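Putative eukaryotic translation initiation factor eIF-4E (Leishmania major, PDB 5WB5) probably binds the methylated cap of messenger RNA, including the trypanosomatid cap 4, as a translation initiation factor of the eIF4E family. Local coordinates at residues A[93-104]-A[175-185]. Residues are numbered along the deposited sequence; the frame is centred on the assembly and turned at random.
Sequences NKKGGKLWVNLD and HNRLAVWVSDA
Leu99 with Val180 and Val101 with Leu178 form hydrogen-bonded pairs where strands 97-104 and 175-182 run antiparallel in the curved sheet of the eIF4E fold. Seven backbone hydrogen bonds join them, among them Val180 N to Leu99 O at 2.8 Å. The face carrying Leu99, Val101, Leu178 and Val180 is the tightly packed one. Here Val101 CG2 lies 3.8 Å from Leu178 CB, the two side chains running alongside each other, while helices 133-147 and 188-200 cover this face through Trp138, Val141, Leu194 and Leu198.

The other face bears flat and charged groups and is more accessible to solvent. At its centre Trp100 CB rests on Ala179 CB. From CD1 to CE2, the indole of Trp181 lies under the side chain of Lys98, whose CB stands over the five-membered ring in a CH-pi contact, 3.8 Å from its centroid; beyond it the lysine chain bends at its last torsion and leaves the strand pair. Asn93 meets the edge of the same indole with its amide plane almost perpendicular, its ND2 and OD1 held by Met87 O and Thr165 OG1.

Toward the Asp104 end of strand 97-104, Arg177 rises from the sheet beside Trp100, its chain extended from CG to NE (chi3 176°), which brings its exposed guanidinium level with the indole. The Asn102 amide lies beside the arginine chain. Guanidinium and indole lie flat on each other, planes 6° apart, in a cation-pi stack with Arg177 CZ 4.2 Å from the centroid of the six-membered ring of Trp100.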
# COMPACT_ATOMS: atom_id res chain seq x y z
N ASN A 93 -1.30 15.65 2.88
CA ASN A 93 -1.21 15.06 4.21
C ASN A 93 -0.96 16.08 5.31
O ASN A 93 -0.85 15.70 6.48
CB ASN A 93 -0.08 14.01 4.24
CG ASN A 93 -0.23 12.97 3.16
OD1 ASN A 93 -1.34 12.49 2.89
ND2 ASN A 93 0.87 12.61 2.51
N LYS A 94 -0.88 17.37 4.97
CA LYS A 94 -0.54 18.38 5.97
C LYS A 94 -1.62 18.45 7.05
O LYS A 94 -1.32 18.40 8.25
CB LYS A 94 -0.34 19.74 5.30
CG LYS A 94 -1.59 20.31 4.65
CD LYS A 94 -1.31 21.60 3.90
CE LYS A 94 -2.58 22.12 3.24
NZ LYS A 94 -2.39 23.48 2.65
N LYS A 95 -2.89 18.57 6.65
CA LYS A 95 -3.97 18.69 7.61
C LYS A 95 -4.39 17.35 8.19
O LYS A 95 -4.87 17.29 9.32
CB LYS A 95 -5.19 19.36 6.96
CG LYS A 95 -4.98 20.82 6.57
CD LYS A 95 -6.19 21.38 5.85
CE LYS A 95 -5.98 22.83 5.45
NZ LYS A 95 -7.13 23.38 4.69
N GLY A 96 -4.21 16.27 7.43
CA GLY A 96 -4.67 14.97 7.84
C GLY A 96 -3.71 14.27 8.77
O GLY A 96 -2.78 14.85 9.33
N GLY A 97 -3.95 12.97 8.94
CA GLY A 97 -3.11 12.13 9.77
C GLY A 97 -3.07 10.71 9.26
O GLY A 97 -3.31 10.46 8.07
N LYS A 98 -2.77 9.77 10.15
CA LYS A 98 -2.71 8.36 9.78
C LYS A 98 -3.33 7.50 10.87
O LYS A 98 -3.09 7.73 12.07
CB LYS A 98 -1.26 7.91 9.52
CG LYS A 98 -0.32 8.03 10.71
CD LYS A 98 1.07 7.53 10.34
CE LYS A 98 2.06 7.71 11.47
NZ LYS A 98 2.34 9.15 11.74
N LEU A 99 -4.13 6.53 10.45
CA LEU A 99 -4.68 5.51 11.33
C LEU A 99 -3.88 4.23 11.13
O LEU A 99 -3.88 3.66 10.04
CB LEU A 99 -6.16 5.27 11.03
CG LEU A 99 -6.88 4.15 11.80
CD1 LEU A 99 -7.23 4.58 13.22
CD2 LEU A 99 -8.11 3.70 11.05
N TRP A 100 -3.20 3.77 12.18
CA TRP A 100 -2.28 2.65 12.06
C TRP A 100 -2.55 1.60 13.11
O TRP A 100 -3.24 1.83 14.11
CB TRP A 100 -0.81 3.12 12.14
CG TRP A 100 -0.47 3.90 13.38
CD1 TRP A 100 -0.60 5.25 13.56
CD2 TRP A 100 0.08 3.38 14.60
NE1 TRP A 100 -0.17 5.60 14.82
CE2 TRP A 100 0.26 4.47 15.47
CE3 TRP A 100 0.44 2.10 15.03
CZ2 TRP A 100 0.77 4.32 16.76
CZ3 TRP A 100 0.95 1.95 16.31
CH2 TRP A 100 1.11 3.05 17.16
N VAL A 101 -2.01 0.41 12.85
CA VAL A 101 -2.14 -0.76 13.71
C VAL A 101 -0.84 -1.54 13.68
O VAL A 101 -0.11 -1.54 12.68
CB VAL A 101 -3.32 -1.67 13.28
CG1 VAL A 101 -4.64 -0.91 13.35
CG2 VAL A 101 -3.09 -2.21 11.88
N ASN A 102 -0.55 -2.24 14.78
CA ASN A 102 0.64 -3.07 14.92
C ASN A 102 0.23 -4.53 14.82
O ASN A 102 -0.35 -5.08 15.76
CB ASN A 102 1.36 -2.79 16.24
CG ASN A 102 1.86 -1.36 16.35
OD1 ASN A 102 1.98 -0.66 15.35
ND2 ASN A 102 2.17 -0.94 17.57
N LEU A 103 0.52 -5.15 13.68
CA LEU A 103 0.37 -6.58 13.52
C LEU A 103 1.63 -7.28 14.00
O LEU A 103 2.67 -6.66 14.24
CB LEU A 103 0.09 -6.92 12.05
CG LEU A 103 -0.87 -5.97 11.33
CD1 LEU A 103 -0.89 -6.26 9.84
CD2 LEU A 103 -2.27 -6.06 11.93
N ASP A 104 1.56 -8.61 14.10
CA ASP A 104 2.68 -9.40 14.58
C ASP A 104 3.15 -10.35 13.48
O ASP A 104 2.46 -10.59 12.49
CB ASP A 104 2.30 -10.19 15.83
CG ASP A 104 1.80 -9.29 16.95
OD1 ASP A 104 2.33 -8.16 17.10
OD2 ASP A 104 0.87 -9.70 17.68
N HIS A 175 7.10 -5.73 15.51
CA HIS A 175 5.77 -5.48 14.98
C HIS A 175 5.84 -5.26 13.47
O HIS A 175 6.91 -5.25 12.85
CB HIS A 175 5.14 -4.27 15.67
CG HIS A 175 5.07 -4.39 17.16
ND1 HIS A 175 6.13 -4.09 17.98
CD2 HIS A 175 4.06 -4.79 17.97
CE1 HIS A 175 5.78 -4.29 19.24
NE2 HIS A 175 4.53 -4.72 19.26
N ASN A 176 4.66 -5.08 12.88
CA ASN A 176 4.52 -4.70 11.47
C ASN A 176 3.42 -3.66 11.43
O ASN A 176 2.27 -3.96 11.72
CB ASN A 176 4.19 -5.91 10.60
CG ASN A 176 5.33 -6.92 10.52
OD1 ASN A 176 6.49 -6.54 10.40
ND2 ASN A 176 4.99 -8.20 10.61
N ARG A 177 3.78 -2.42 11.10
CA ARG A 177 2.85 -1.31 11.21
C ARG A 177 2.13 -1.10 9.89
O ARG A 177 2.75 -0.77 8.87
CB ARG A 177 3.57 -0.02 11.63
CG ARG A 177 4.09 -0.06 13.04
CD ARG A 177 4.20 1.33 13.63
NE ARG A 177 4.62 1.31 15.03
CZ ARG A 177 4.76 2.39 15.79
NH1 ARG A 177 4.51 3.59 15.28
NH2 ARG A 177 5.14 2.27 17.05
N LEU A 178 0.82 -1.30 9.90
CA LEU A 178 -0.04 -0.89 8.80
C LEU A 178 -0.58 0.50 9.11
O LEU A 178 -0.90 0.80 10.26
CB LEU A 178 -1.19 -1.88 8.60
CG LEU A 178 -2.22 -1.50 7.54
CD1 LEU A 178 -1.61 -1.47 6.17
CD2 LEU A 178 -3.38 -2.48 7.59
N ALA A 179 -0.67 1.35 8.09
CA ALA A 179 -1.10 2.72 8.29
C ALA A 179 -1.89 3.18 7.08
O ALA A 179 -1.50 2.92 5.94
CB ALA A 179 0.09 3.66 8.54
N VAL A 180 -3.00 3.86 7.34
CA VAL A 180 -3.82 4.48 6.30
C VAL A 180 -3.73 5.99 6.51
O VAL A 180 -4.22 6.51 7.51
CB VAL A 180 -5.28 4.00 6.36
CG1 VAL A 180 -6.11 4.63 5.25
CG2 VAL A 180 -5.34 2.48 6.28
N TRP A 181 -3.07 6.67 5.57
CA TRP A 181 -2.90 8.11 5.63
C TRP A 181 -4.09 8.78 4.95
O TRP A 181 -4.31 8.59 3.75
CB TRP A 181 -1.60 8.54 4.95
CG TRP A 181 -0.35 8.16 5.68
CD1 TRP A 181 -0.15 7.04 6.44
CD2 TRP A 181 0.87 8.90 5.73
NE1 TRP A 181 1.13 7.04 6.95
CE2 TRP A 181 1.77 8.17 6.53
CE3 TRP A 181 1.29 10.12 5.18
CZ2 TRP A 181 3.07 8.61 6.79
CZ3 TRP A 181 2.58 10.55 5.43
CH2 TRP A 181 3.45 9.80 6.23
N VAL A 182 -4.83 9.58 5.73
CA VAL A 182 -5.98 10.33 5.25
C VAL A 182 -5.57 11.79 5.06
O VAL A 182 -4.39 12.14 5.17
CB VAL A 182 -7.16 10.22 6.23
CG1 VAL A 182 -7.54 8.76 6.44
CG2 VAL A 182 -6.83 10.87 7.57
N SER A 183 -6.55 12.65 4.77
CA SER A 183 -6.30 14.05 4.48
C SER A 183 -6.91 15.02 5.48
O SER A 183 -6.35 16.10 5.69
CB SER A 183 -6.83 14.41 3.08
OG SER A 183 -8.23 14.25 3.01
N ASP A 184 -8.03 14.66 6.11
CA ASP A 184 -8.73 15.54 7.05
C ASP A 184 -8.75 14.86 8.41
O ASP A 184 -9.50 13.89 8.61
CB ASP A 184 -10.14 15.85 6.56
CG ASP A 184 -10.87 16.83 7.46
OD1 ASP A 184 -10.46 18.01 7.52
OD2 ASP A 184 -11.86 16.43 8.10
N ALA A 185 -7.95 15.36 9.34
CA ALA A 185 -7.90 14.80 10.69
C ALA A 185 -9.10 15.20 11.54
O ALA A 185 -9.29 14.62 12.61
CB ALA A 185 -6.61 15.25 11.39